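Local coordinates for protein carbohydrate oxidase (Microdochium nivale, PDB 3RJA) that oxidises the C1 hydroxyl of mono-, oligo- and polysaccharides to lactones, using FAD and passing the electrons to molecular oxygen to give hydrogen peroxide, at residues H70-F75 with Q387-Y392; V118-Y123 with L293-S298; T368-A373 with P378-L383. All coordinates share one frame; numbering follows the deposited sequence.

Interaction 1: residues H70-F75 with Q387-Y392; sequences HSYASF and QFYDRY. With FAD (flavin-adenine dinucleotide), chain B.
Tyr72 reaches across to Gln387 and Tyr389 of strand 384-392. CB points toward the strand, and chi1 of -69° keeps CG beside the backbone N, which carries the ring past the flavin and on to the strand. On the flavin side, CE1 lies 3.7 Å from C9 of FAD. On the strand side, CZ is 3.9 Å from CE1 of Tyr389. The two rings form a T-shaped (edge-to-face) pair, the edge of Tyr389 directed at the face of Tyr72, with centroids 5.7 Å apart and planes at 78°. At the tip, OH donates to OE1 of Gln387 over 2.7 Å, in the carbonyl plane and on a lone pair, and also hydrogen-bonds N5 of the bound substrate analogue.

This is the carbohydrate pocket of an FAD-linked oxidase, where the flavin-carrying loop faces the antiparallel sheet, whose strand 384-392 supplies Gln387, Tyr389 and Arg391 to the pocket. The loop is tied to the cofactor: ND1 of His70 is covalently bonded to C8M of FAD at 1.5 Å, and N of Ser71 donates to phosphate oxygen O2A at 3.0 Å. A type I turn from Ser71 to Ser74 follows, and OG of Ser71 accepts from N of Ala73 in an ST turn and from N of Phe75 at 2.9 Å.

On the strand, chi1 of -178° and an extended chain bring the amide of Gln387 up to the phenol. Tyr389 OH hydrogen-bonds Glu317 and the analogue, while Arg391 pairs with Glu317 and also binds the analogue.

Interaction 2: residues V118-Y123 with L293-S298; sequences VLNDKY and LNWIES
Asn120, near the end of helix 112-123, packs against Ile296 and Trp295 in the first turn of helix 295-301. The backbones come nearest at Asn120 and Ile296, whose CA atoms are 6.8 Å apart, and the contact buries 138 Å² in all.

Van der Waals contacts come first. In Asn120, chi1 of -180° sets CG anti to the backbone N and toward Ile296, and that carbon meets CB of Ile296 at 3.8 Å. Ile296 replies with its longer branch, CD1 standing 4.1 Å from CB of Asn120. The amide end continues past the isoleucine to the edge of the indole, near CD1 of Trp295, with the amide and indole planes 35° apart. At the border, OD1 of Asp121 approaches CG1 of Ile296 at 4.4 Å.

Hydrogen bonds belong to the second helix itself. Asn294 and Glu297 make a capping box: OD1 of Asn294 accepts from N of Glu297 at 3.0 Å, the donor lying nearly along the C=O axis at 178°, while OE1 of Glu297 accepts from N of Asn294 at 2.9 Å. One turn in, OG of Ser298 donates to O of Trp295 at 2.6 Å, and the same hydroxyl lies over one face of the indole, toward its rim.

Surroundings place the contact between the FAD-binding part and the edge of the large antiparallel sheet. Asn120 also touches Ala207, and Trp295 rests on Ser149, Pro208 and Leu211.

An amide laid on aliphatic carbon and an indole edge offers dispersion and shape, so this contact probably contributes fit rather than directional bonding between the two helices, whereas the start of helix 295-301 is fixed by its own cap.

Interaction 3: residues T368-A373 with P378-L383; sequences TKVTNA and PHRDKL
The guanidinium of Arg380 lies with one face against Val370, whose CB stands over its centre, 3.6 Å from CZ of Arg380. A bend at chi2 (-65°) turns the arginine across the 368-373 backbone, where CG passes 3.2 Å from O of Val370; beyond the bend the chain is extended, so that the flat group reaches the valine. NE donates to a water at 3.0 Å, and that water lies 2.7 Å from O of Thr371. At the tip, NH2 forms a salt bridge with Asp158, the strongest partner, and also hydrogen-bonds OG1 of Thr375, while NH1 bonds O of Val367. With an alanine here the guanidinium is gone: Asp158 would probably lose its salt-bridge mate, O of Val367 a donor, and CB of Val370 the flat group lying against it.

Both segments belong to the long connection between the antiparallel strands 352-359 and 384-392. The second one folds into a type I turn from His379 to Lys382, closed by N of Lys382 bonding O of His379 at 3.0 Å. This turn presents the N-H of Arg380 to the side chain of Asn372.

Asn372 uses both ends of its amide. OD1 accepts from N of Arg380 at 2.9 Å, the donor tilted 26° from the carbonyl plane. ND2 gives a weak bond to OD1 of Asp381 at 3.3 Å and also hydrogen-bonds OE1 of Glu445. The amide of Asn372 and the carboxylate of Asp381 have planes 83° apart, nearly perpendicular. OD1 of Asp381 also meets NZ of Lys382 in a 2.9 Å salt bridge, with NZ on the syn side of the carboxylate and tilted out of its plane.

In the fold
From the N terminus, the flavin-bearing loop 70-75 comes first and opens interaction 1, which closes at strand 384-392, 312 residues later. Everything else lies within that span. Helix 112-123 opens interaction 2, which closes at 293-298, at the end of strand 286-293 and the helix that follows it. Interaction 3 then opens and closes, in series with interaction 2, inside the connection leading into strand 384-392; it adjoins in sequence the second segment of interaction 1. Interactions 1 and 2 both join the FAD-binding part to the eight-stranded sheet, with centres about 28 Å apart, whereas interaction 3 ties up a local loop on the other side of the chain's centre from interaction 1.

Interaction 1: residues H70-F75 with Q387-Y392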
loop_
_atom_site.group_PDB
_atom_site.type_symbol
_atom_site.label_atom_id
_atom_site.label_comp_id
_atom_site.label_asym_id
_atom_site.label_seq_id
_atom_site.Cartn_x
_atom_site.Cartn_y
_atom_site.Cartn_z
ATOM N N HIS A 70 -2.068 -2.054 8.946
ATOM C CA HIS A 70 -0.961 -2.594 8.171
ATOM C C HIS A 70 0.271 -1.704 7.958
ATOM O O HIS A 70 1.274 -2.167 7.394
ATOM C CB HIS A 70 -1.478 -3.236 6.875
ATOM C CG HIS A 70 -1.880 -4.663 7.073
ATOM N ND1 HIS A 70 -1.065 -5.718 6.718
ATOM C CD2 HIS A 70 -2.968 -5.207 7.672
ATOM C CE1 HIS A 70 -1.655 -6.854 7.064
ATOM N NE2 HIS A 70 -2.809 -6.573 7.642
ATOM N N SER A 71 0.239 -0.464 8.452
ATOM C CA SER A 71 1.464 0.358 8.410
ATOM C C SER A 71 2.709 -0.418 8.880
ATOM O O SER A 71 2.758 -0.925 10.017
ATOM C CB SER A 71 1.362 1.585 9.280
ATOM O OG SER A 71 2.591 2.280 9.239
ATOM N N TYR A 72 3.725 -0.475 8.013
ATOM C CA TYR A 72 4.956 -1.207 8.339
ATOM C C TYR A 72 5.675 -0.462 9.451
ATOM O O TYR A 72 6.508 -1.032 10.149
ATOM C CB TYR A 72 5.852 -1.326 7.116
ATOM C CG TYR A 72 5.339 -2.232 6.003
ATOM C CD1 TYR A 72 4.185 -3.017 6.156
ATOM C CD2 TYR A 72 6.051 -2.338 4.796
ATOM C CE1 TYR A 72 3.760 -3.888 5.128
ATOM C CE2 TYR A 72 5.642 -3.156 3.790
ATOM C CZ TYR A 72 4.497 -3.945 3.946
ATOM O OH TYR A 72 4.110 -4.767 2.902
ATOM N N ALA A 73 5.334 0.824 9.613
ATOM C CA ALA A 73 5.913 1.681 10.653
ATOM C C ALA A 73 5.032 1.857 11.908
ATOM O O ALA A 73 5.409 2.596 12.843
ATOM C CB ALA A 73 6.263 3.077 10.058
ATOM N N SER A 74 3.882 1.188 11.942
ATOM C CA SER A 74 2.865 1.424 12.983
ATOM C C SER A 74 2.417 2.872 13.041
ATOM O O SER A 74 2.148 3.389 14.141
ATOM C CB SER A 74 3.371 1.006 14.378
ATOM O OG SER A 74 3.663 -0.368 14.380
ATOM N N PHE A 75 2.366 3.548 11.878
ATOM C CA PHE A 75 1.921 4.931 11.859
ATOM C C PHE A 75 0.433 5.128 12.239
ATOM O O PHE A 75 0.013 6.251 12.522
ATOM C CB PHE A 75 2.261 5.610 10.524
ATOM C CG PHE A 75 3.738 5.920 10.346
ATOM C CD1 PHE A 75 4.580 6.069 11.446
ATOM C CD2 PHE A 75 4.268 6.094 9.064
ATOM C CE1 PHE A 75 5.962 6.393 11.266
ATOM C CE2 PHE A 75 5.639 6.424 8.864
ATOM C CZ PHE A 75 6.486 6.556 9.983
ATOM N N GLN A 387 9.620 -3.801 -3.613
ATOM C CA GLN A 387 9.525 -4.071 -2.190
ATOM C C GLN A 387 10.660 -4.991 -1.730
ATOM O O GLN A 387 10.971 -5.998 -2.399
ATOM C CB GLN A 387 8.155 -4.674 -1.821
ATOM C CG GLN A 387 8.040 -4.905 -0.289
ATOM C CD GLN A 387 6.650 -5.260 0.199
ATOM O OE1 GLN A 387 6.331 -5.045 1.376
ATOM N NE2 GLN A 387 5.819 -5.853 -0.688
ATOM N N PHE A 388 11.265 -4.617 -0.594
ATOM C CA PHE A 388 12.287 -5.368 0.119
ATOM C C PHE A 388 11.710 -5.655 1.499
ATOM O O PHE A 388 11.230 -4.738 2.167
ATOM C CB PHE A 388 13.540 -4.502 0.334
ATOM C CG PHE A 388 14.255 -4.091 -0.930
ATOM C CD1 PHE A 388 15.185 -4.946 -1.541
ATOM C CD2 PHE A 388 14.036 -2.841 -1.473
ATOM C CE1 PHE A 388 15.864 -4.556 -2.698
ATOM C CE2 PHE A 388 14.705 -2.428 -2.625
ATOM C CZ PHE A 388 15.628 -3.289 -3.244
ATOM N N TYR A 389 11.757 -6.910 1.932
ATOM C CA TYR A 389 11.052 -7.359 3.168
ATOM C C TYR A 389 11.951 -8.358 3.906
ATOM O O TYR A 389 12.471 -9.274 3.282
ATOM C CB TYR A 389 9.765 -8.064 2.795
ATOM C CG TYR A 389 8.650 -8.088 3.833
ATOM C CD1 TYR A 389 7.691 -7.078 3.869
ATOM C CD2 TYR A 389 8.508 -9.155 4.736
ATOM C CE1 TYR A 389 6.641 -7.100 4.771
ATOM C CE2 TYR A 389 7.432 -9.186 5.649
ATOM C CZ TYR A 389 6.512 -8.144 5.646
ATOM O OH TYR A 389 5.454 -8.123 6.527
ATOM N N ASP A 390 12.100 -8.166 5.212
ATOM C CA ASP A 390 13.060 -8.872 6.048
ATOM C C ASP A 390 12.350 -9.328 7.336
ATOM O O ASP A 390 12.126 -8.538 8.253
ATOM C CB ASP A 390 14.190 -7.909 6.367
ATOM C CG ASP A 390 15.359 -8.566 7.069
ATOM O OD1 ASP A 390 15.311 -9.808 7.294
ATOM O OD2 ASP A 390 16.315 -7.807 7.417
ATOM N N ARG A 391 11.988 -10.601 7.391
ATOM C CA ARG A 391 11.108 -11.075 8.455
ATOM C C ARG A 391 11.680 -12.178 9.393
ATOM O O ARG A 391 12.030 -13.261 8.950
ATOM C CB ARG A 391 9.774 -11.550 7.864
ATOM C CG ARG A 391 8.849 -12.131 8.919
ATOM C CD ARG A 391 7.466 -12.429 8.402
ATOM N NE ARG A 391 7.352 -13.663 7.620
ATOM C CZ ARG A 391 6.582 -13.788 6.517
ATOM N NH1 ARG A 391 5.896 -12.735 5.991
ATOM N NH2 ARG A 391 6.511 -14.965 5.900
ATOM N N TYR A 392 11.700 -11.879 10.691
ATOM C CA TYR A 392 12.030 -12.836 11.736
ATOM C C TYR A 392 10.760 -13.465 12.326
ATOM O O TYR A 392 9.627 -12.986 12.086
ATOM C CB TYR A 392 12.830 -12.144 12.830
ATOM C CG TYR A 392 14.274 -11.873 12.461
ATOM C CD1 TYR A 392 14.610 -10.810 11.615
ATOM C CD2 TYR A 392 15.312 -12.693 12.953
ATOM C CE1 TYR A 392 15.927 -10.546 11.275
ATOM C CE2 TYR A 392 16.637 -12.454 12.619
ATOM C CZ TYR A 392 16.941 -11.389 11.780
ATOM O OH TYR A 392 18.239 -11.132 11.461
HETATM P PA FAD B . -3.011 1.736 8.945
HETATM O O1A FAD B . -4.298 1.609 9.716
HETATM O O2A FAD B . -1.775 1.315 9.698
HETATM O O5B FAD B . -2.836 3.260 8.476
HETATM C C5B FAD B . -1.841 3.591 7.514
HETATM C C4B FAD B . -1.721 5.123 7.441
HETATM O O4B FAD B . -2.945 5.678 6.958
HETATM C C3B FAD B . -1.462 5.767 8.802
HETATM O O3B FAD B . -0.749 6.990 8.601
HETATM C C2B FAD B . -2.880 6.104 9.252
HETATM O O2B FAD B . -3.003 7.105 10.235
HETATM C C1B FAD B . -3.497 6.528 7.926
HETATM N N9A FAD B . -4.943 6.336 7.958
HETATM C C8A FAD B . -5.652 5.210 8.366
HETATM N N7A FAD B . -6.974 5.495 8.221
HETATM C C5A FAD B . -7.103 6.734 7.719
HETATM C C6A FAD B . -8.228 7.497 7.391
HETATM N N6A FAD B . -9.475 6.997 7.544
HETATM N N1A FAD B . -8.022 8.764 6.872
HETATM C C2A FAD B . -6.737 9.276 6.726
HETATM N N3A FAD B . -5.625 8.541 7.085
HETATM C C4A FAD B . -5.825 7.280 7.563
HETATM N N1 FAD B . 0.437 -2.368 -0.504
HETATM C C2 FAD B . 0.162 -2.319 -1.876
HETATM O O2 FAD B . 0.164 -1.252 -2.501
HETATM N N3 FAD B . -0.178 -3.517 -2.498
HETATM C C4 FAD B . -0.375 -4.724 -1.855
HETATM O O4 FAD B . -0.794 -5.728 -2.473
HETATM C C4X FAD B . -0.016 -4.739 -0.402
HETATM N N5 FAD B . -0.149 -5.850 0.301
HETATM C C5X FAD B . 0.069 -5.875 1.659
HETATM C C6 FAD B . -0.169 -7.053 2.413
HETATM C C7 FAD B . -0.084 -7.049 3.792
HETATM C C7M FAD B . -0.329 -8.340 4.601
HETATM C C8 FAD B . 0.120 -5.819 4.461
HETATM C C8M FAD B . 0.197 -5.758 5.973
HETATM C C9 FAD B . 0.422 -4.673 3.740
HETATM C C9A FAD B . 0.377 -4.669 2.331
HETATM N N10 FAD B . 0.538 -3.485 1.572
HETATM C C10 FAD B . 0.435 -3.507 0.189
HETATM C "C1'" FAD B . 0.883 -2.206 2.276
HETATM C "C2'" FAD B . -0.372 -1.385 2.536
HETATM O "O2'" FAD B . -0.812 -0.800 1.317
HETATM C "C3'" FAD B . -0.065 -0.269 3.509
HETATM O "O3'" FAD B . 0.535 -0.791 4.675
HETATM C "C4'" FAD B . -1.356 0.497 3.842
HETATM O "O4'" FAD B . -1.030 1.801 4.215
HETATM C "C5'" FAD B . -2.167 -0.206 4.934
HETATM O "O5'" FAD B . -3.344 0.512 5.183
HETATM P P FAD B . -4.093 0.309 6.609
HETATM O O1P FAD B . -5.378 1.081 6.638
HETATM O O2P FAD B . -4.281 -1.186 6.876
HETATM O O3P FAD B . -2.960 0.880 7.583
#

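Interaction 2: residues V118-Y123 with L293-S298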
loop_
_atom_site.group_PDB
_atom_site.type_symbol
_atom_site.label_atom_id
_atom_site.label_comp_id
_atom_site.label_asym_id
_atom_site.label_seq_id
_atom_site.Cartn_x
_atom_site.Cartn_y
_atom_site.Cartn_z
ATOM N N VAL A 118 -17.930 -8.187 -0.420
ATOM C CA VAL A 118 -19.217 -7.489 -0.457
ATOM C C VAL A 118 -19.505 -6.973 -1.854
ATOM O O VAL A 118 -20.577 -7.240 -2.387
ATOM C CB VAL A 118 -19.338 -6.342 0.609
ATOM C CG1 VAL A 118 -20.711 -5.628 0.518
ATOM C CG2 VAL A 118 -19.149 -6.896 2.024
ATOM N N LEU A 119 -18.557 -6.282 -2.475
ATOM C CA LEU A 119 -18.797 -5.766 -3.831
ATOM C C LEU A 119 -19.048 -6.894 -4.852
ATOM O O LEU A 119 -19.908 -6.766 -5.728
ATOM C CB LEU A 119 -17.628 -4.885 -4.325
ATOM C CG LEU A 119 -17.371 -3.494 -3.728
ATOM C CD1 LEU A 119 -16.134 -2.873 -4.429
ATOM C CD2 LEU A 119 -18.596 -2.521 -3.836
ATOM N N ASN A 120 -18.307 -7.995 -4.749
ATOM C CA ASN A 120 -18.569 -9.136 -5.653
ATOM C C ASN A 120 -19.947 -9.824 -5.419
ATOM O O ASN A 120 -20.789 -9.903 -6.315
ATOM C CB ASN A 120 -17.461 -10.180 -5.550
ATOM C CG ASN A 120 -17.701 -11.346 -6.471
ATOM O OD1 ASN A 120 -18.185 -12.404 -6.028
ATOM N ND2 ASN A 120 -17.429 -11.154 -7.761
ATOM N N ASP A 121 -20.156 -10.294 -4.201
ATOM C CA ASP A 121 -21.258 -11.184 -3.871
ATOM C C ASP A 121 -22.590 -10.425 -3.878
ATOM O O ASP A 121 -23.605 -10.936 -4.329
ATOM C CB ASP A 121 -21.035 -11.811 -2.483
ATOM C CG ASP A 121 -19.866 -12.798 -2.440
ATOM O OD1 ASP A 121 -19.188 -13.038 -3.462
ATOM O OD2 ASP A 121 -19.608 -13.340 -1.346
ATOM N N LYS A 122 -22.578 -9.203 -3.366
ATOM C CA LYS A 122 -23.788 -8.419 -3.310
ATOM C C LYS A 122 -24.032 -7.651 -4.613
ATOM O O LYS A 122 -25.183 -7.483 -5.023
ATOM C CB LYS A 122 -23.742 -7.479 -2.096
ATOM C CG LYS A 122 -25.085 -6.993 -1.634
ATOM C CD LYS A 122 -24.957 -6.228 -0.325
ATOM C CE LYS A 122 -26.182 -5.346 -0.113
ATOM N NZ LYS A 122 -27.298 -6.125 0.498
ATOM N N TYR A 123 -22.981 -7.197 -5.294
ATOM C CA TYR A 123 -23.235 -6.308 -6.452
ATOM C C TYR A 123 -22.646 -6.698 -7.807
ATOM O O TYR A 123 -22.905 -6.035 -8.807
ATOM C CB TYR A 123 -22.840 -4.869 -6.126
ATOM C CG TYR A 123 -23.461 -4.303 -4.863
ATOM C CD1 TYR A 123 -24.829 -4.008 -4.804
ATOM C CD2 TYR A 123 -22.669 -4.014 -3.736
ATOM C CE1 TYR A 123 -25.398 -3.447 -3.653
ATOM C CE2 TYR A 123 -23.236 -3.465 -2.565
ATOM C CZ TYR A 123 -24.598 -3.181 -2.545
ATOM O OH TYR A 123 -25.163 -2.643 -1.414
ATOM N N LEU A 293 -9.594 -18.528 -13.687
ATOM C CA LEU A 293 -10.231 -17.989 -12.479
ATOM C C LEU A 293 -11.272 -16.963 -12.853
ATOM O O LEU A 293 -11.127 -16.264 -13.871
ATOM C CB LEU A 293 -9.190 -17.280 -11.582
ATOM C CG LEU A 293 -7.991 -18.074 -11.037
ATOM C CD1 LEU A 293 -6.872 -17.140 -10.603
ATOM C CD2 LEU A 293 -8.407 -18.972 -9.883
ATOM N N ASN A 294 -12.302 -16.830 -12.022
ATOM C CA ASN A 294 -13.096 -15.612 -12.073
ATOM C C ASN A 294 -12.571 -14.609 -11.039
ATOM O O ASN A 294 -11.582 -14.892 -10.322
ATOM C CB ASN A 294 -14.606 -15.897 -11.905
ATOM C CG ASN A 294 -14.950 -16.425 -10.529
ATOM O OD1 ASN A 294 -14.239 -16.187 -9.546
ATOM N ND2 ASN A 294 -16.053 -17.162 -10.451
ATOM N N TRP A 295 -13.215 -13.436 -10.981
ATOM C CA TRP A 295 -12.809 -12.382 -10.061
ATOM C C TRP A 295 -12.614 -12.854 -8.609
ATOM O O TRP A 295 -11.510 -12.743 -8.064
ATOM C CB TRP A 295 -13.809 -11.217 -10.058
ATOM C CG TRP A 295 -13.356 -10.142 -9.122
ATOM C CD1 TRP A 295 -13.949 -9.769 -7.956
ATOM C CD2 TRP A 295 -12.182 -9.316 -9.264
ATOM N NE1 TRP A 295 -13.229 -8.745 -7.361
ATOM C CE2 TRP A 295 -12.138 -8.454 -8.142
ATOM C CE3 TRP A 295 -11.177 -9.218 -10.233
ATOM C CZ2 TRP A 295 -11.129 -7.485 -7.969
ATOM C CZ3 TRP A 295 -10.171 -8.244 -10.073
ATOM C CH2 TRP A 295 -10.159 -7.381 -8.949
ATOM N N ILE A 296 -13.683 -13.355 -7.979
ATOM C CA ILE A 296 -13.598 -13.667 -6.543
ATOM C C ILE A 296 -12.560 -14.768 -6.272
ATOM O O ILE A 296 -11.842 -14.762 -5.256
ATOM C CB ILE A 296 -15.005 -13.950 -5.895
ATOM C CG1 ILE A 296 -14.952 -13.812 -4.370
ATOM C CG2 ILE A 296 -15.570 -15.327 -6.300
ATOM C CD1 ILE A 296 -14.479 -12.435 -3.852
ATOM N N GLU A 297 -12.464 -15.694 -7.215
ATOM C CA GLU A 297 -11.458 -16.733 -7.150
ATOM C C GLU A 297 -10.052 -16.167 -7.215
ATOM O O GLU A 297 -9.168 -16.657 -6.502
ATOM C CB GLU A 297 -11.677 -17.751 -8.267
ATOM C CG GLU A 297 -12.882 -18.670 -8.004
ATOM C CD GLU A 297 -13.276 -19.503 -9.219
ATOM O OE1 GLU A 297 -12.833 -19.194 -10.363
ATOM O OE2 GLU A 297 -14.060 -20.465 -9.028
ATOM N N SER A 298 -9.838 -15.135 -8.050
ATOM C CA SER A 298 -8.510 -14.510 -8.135
ATOM C C SER A 298 -8.174 -13.817 -6.813
ATOM O O SER A 298 -7.038 -13.874 -6.350
ATOM C CB SER A 298 -8.402 -13.519 -9.314
ATOM O OG SER A 298 -9.149 -12.331 -9.064
#

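Interaction 3: residues T368-A373 with P378-L383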
loop_
_atom_site.group_PDB
_atom_site.type_symbol
_atom_site.label_atom_id
_atom_site.label_comp_id
_atom_site.label_asym_id
_atom_site.label_seq_id
_atom_site.Cartn_x
_atom_site.Cartn_y
_atom_site.Cartn_z
ATOM N N THR A 368 -0.089 4.579 -15.376
ATOM C CA THR A 368 0.620 5.701 -16.043
ATOM C C THR A 368 -0.289 6.616 -16.851
ATOM O O THR A 368 0.170 7.628 -17.358
ATOM C CB THR A 368 1.695 5.189 -17.045
ATOM O OG1 THR A 368 1.061 4.604 -18.211
ATOM C CG2 THR A 368 2.575 4.185 -16.414
ATOM N N LYS A 369 -1.556 6.247 -17.019
ATOM C CA LYS A 369 -2.514 7.123 -17.691
ATOM C C LYS A 369 -2.957 8.314 -16.819
ATOM O O LYS A 369 -3.610 9.225 -17.311
ATOM C CB LYS A 369 -3.726 6.334 -18.198
ATOM C CG LYS A 369 -3.377 5.086 -19.068
ATOM C CD LYS A 369 -2.536 5.457 -20.291
ATOM C CE LYS A 369 -2.212 4.251 -21.141
ATOM N NZ LYS A 369 -1.189 4.635 -22.113
ATOM N N VAL A 370 -2.621 8.298 -15.524
ATOM C CA VAL A 370 -2.735 9.487 -14.701
ATOM C C VAL A 370 -1.332 10.091 -14.613
ATOM O O VAL A 370 -0.342 9.360 -14.494
ATOM C CB VAL A 370 -3.313 9.154 -13.312
ATOM C CG1 VAL A 370 -3.446 10.406 -12.436
ATOM C CG2 VAL A 370 -4.684 8.456 -13.450
ATOM N N THR A 371 -1.210 11.414 -14.711
ATOM C CA THR A 371 0.132 12.008 -14.556
ATOM C C THR A 371 0.420 12.371 -13.098
ATOM O O THR A 371 -0.484 12.437 -12.276
ATOM C CB THR A 371 0.276 13.296 -15.359
ATOM O OG1 THR A 371 -0.535 14.307 -14.750
ATOM C CG2 THR A 371 -0.162 13.099 -16.849
ATOM N N ASN A 372 1.672 12.672 -12.799
ATOM C CA ASN A 372 2.021 13.162 -11.473
ATOM C C ASN A 372 1.306 14.437 -11.012
ATOM O O ASN A 372 1.138 14.629 -9.812
ATOM C CB ASN A 372 3.530 13.359 -11.378
ATOM C CG ASN A 372 4.263 12.064 -11.077
ATOM O OD1 ASN A 372 3.668 11.098 -10.548
ATOM N ND2 ASN A 372 5.567 12.032 -11.396
ATOM N N ALA A 373 0.922 15.307 -11.949
ATOM C CA ALA A 373 0.254 16.568 -11.613
ATOM C C ALA A 373 -1.180 16.339 -11.175
ATOM O O ALA A 373 -1.745 17.173 -10.485
ATOM C CB ALA A 373 0.268 17.560 -12.855
ATOM N N PRO A 378 2.998 10.408 -6.557
ATOM C CA PRO A 378 4.145 10.995 -7.298
ATOM C C PRO A 378 4.953 10.021 -8.128
ATOM O O PRO A 378 6.035 10.391 -8.615
ATOM C CB PRO A 378 5.077 11.443 -6.165
ATOM C CG PRO A 378 4.812 10.383 -5.052
ATOM C CD PRO A 378 3.431 9.815 -5.276
ATOM N N HIS A 379 4.479 8.789 -8.271
ATOM C CA HIS A 379 5.312 7.762 -8.901
ATOM C C HIS A 379 4.867 7.415 -10.327
ATOM O O HIS A 379 5.200 6.338 -10.836
ATOM C CB HIS A 379 5.317 6.485 -8.057
ATOM C CG HIS A 379 5.660 6.704 -6.623
ATOM N ND1 HIS A 379 6.891 7.175 -6.211
ATOM C CD2 HIS A 379 4.938 6.486 -5.496
ATOM C CE1 HIS A 379 6.915 7.243 -4.889
ATOM N NE2 HIS A 379 5.742 6.822 -4.429
ATOM N N ARG A 380 4.087 8.299 -10.955
ATOM C CA ARG A 380 3.503 7.962 -12.283
ATOM C C ARG A 380 4.569 7.805 -13.384
ATOM O O ARG A 380 4.286 7.247 -14.450
ATOM C CB ARG A 380 2.464 9.020 -12.713
ATOM C CG ARG A 380 1.315 9.240 -11.714
ATOM C CD ARG A 380 0.369 8.018 -11.513
ATOM N NE ARG A 380 -0.714 8.395 -10.611
ATOM C CZ ARG A 380 -1.846 7.712 -10.376
ATOM N NH1 ARG A 380 -2.138 6.574 -11.026
ATOM N NH2 ARG A 380 -2.714 8.199 -9.479
ATOM N N ASP A 381 5.775 8.342 -13.133
ATOM C CA ASP A 381 6.863 8.311 -14.111
ATOM C C ASP A 381 7.849 7.218 -13.741
ATOM O O ASP A 381 9.014 7.256 -14.152
ATOM C CB ASP A 381 7.583 9.677 -14.175
ATOM C CG ASP A 381 8.108 10.136 -12.812
ATOM O OD1 ASP A 381 7.729 9.546 -11.753
ATOM O OD2 ASP A 381 8.916 11.094 -12.779
ATOM N N LYS A 382 7.402 6.284 -12.905
ATOM C CA LYS A 382 8.260 5.157 -12.455
ATOM C C LYS A 382 7.757 3.843 -13.010
ATOM O O LYS A 382 6.585 3.494 -12.832
ATOM C CB LYS A 382 8.341 5.059 -10.922
ATOM C CG LYS A 382 8.652 6.395 -10.188
ATOM C CD LYS A 382 9.963 7.063 -10.711
ATOM C CE LYS A 382 10.548 8.096 -9.743
ATOM N NZ LYS A 382 9.702 9.310 -9.642
ATOM N N LEU A 383 8.652 3.110 -13.664
ATOM C CA LEU A 383 8.337 1.835 -14.255
ATOM C C LEU A 383 8.274 0.738 -13.197
ATOM O O LEU A 383 7.352 -0.107 -13.216
ATOM C CB LEU A 383 9.376 1.464 -15.362
ATOM C CG LEU A 383 8.997 0.212 -16.163
ATOM C CD1 LEU A 383 9.350 0.342 -17.642
ATOM C CD2 LEU A 383 9.617 -1.058 -15.580
HETATM O O HOH W 1 -0.667 11.255 -9.805
#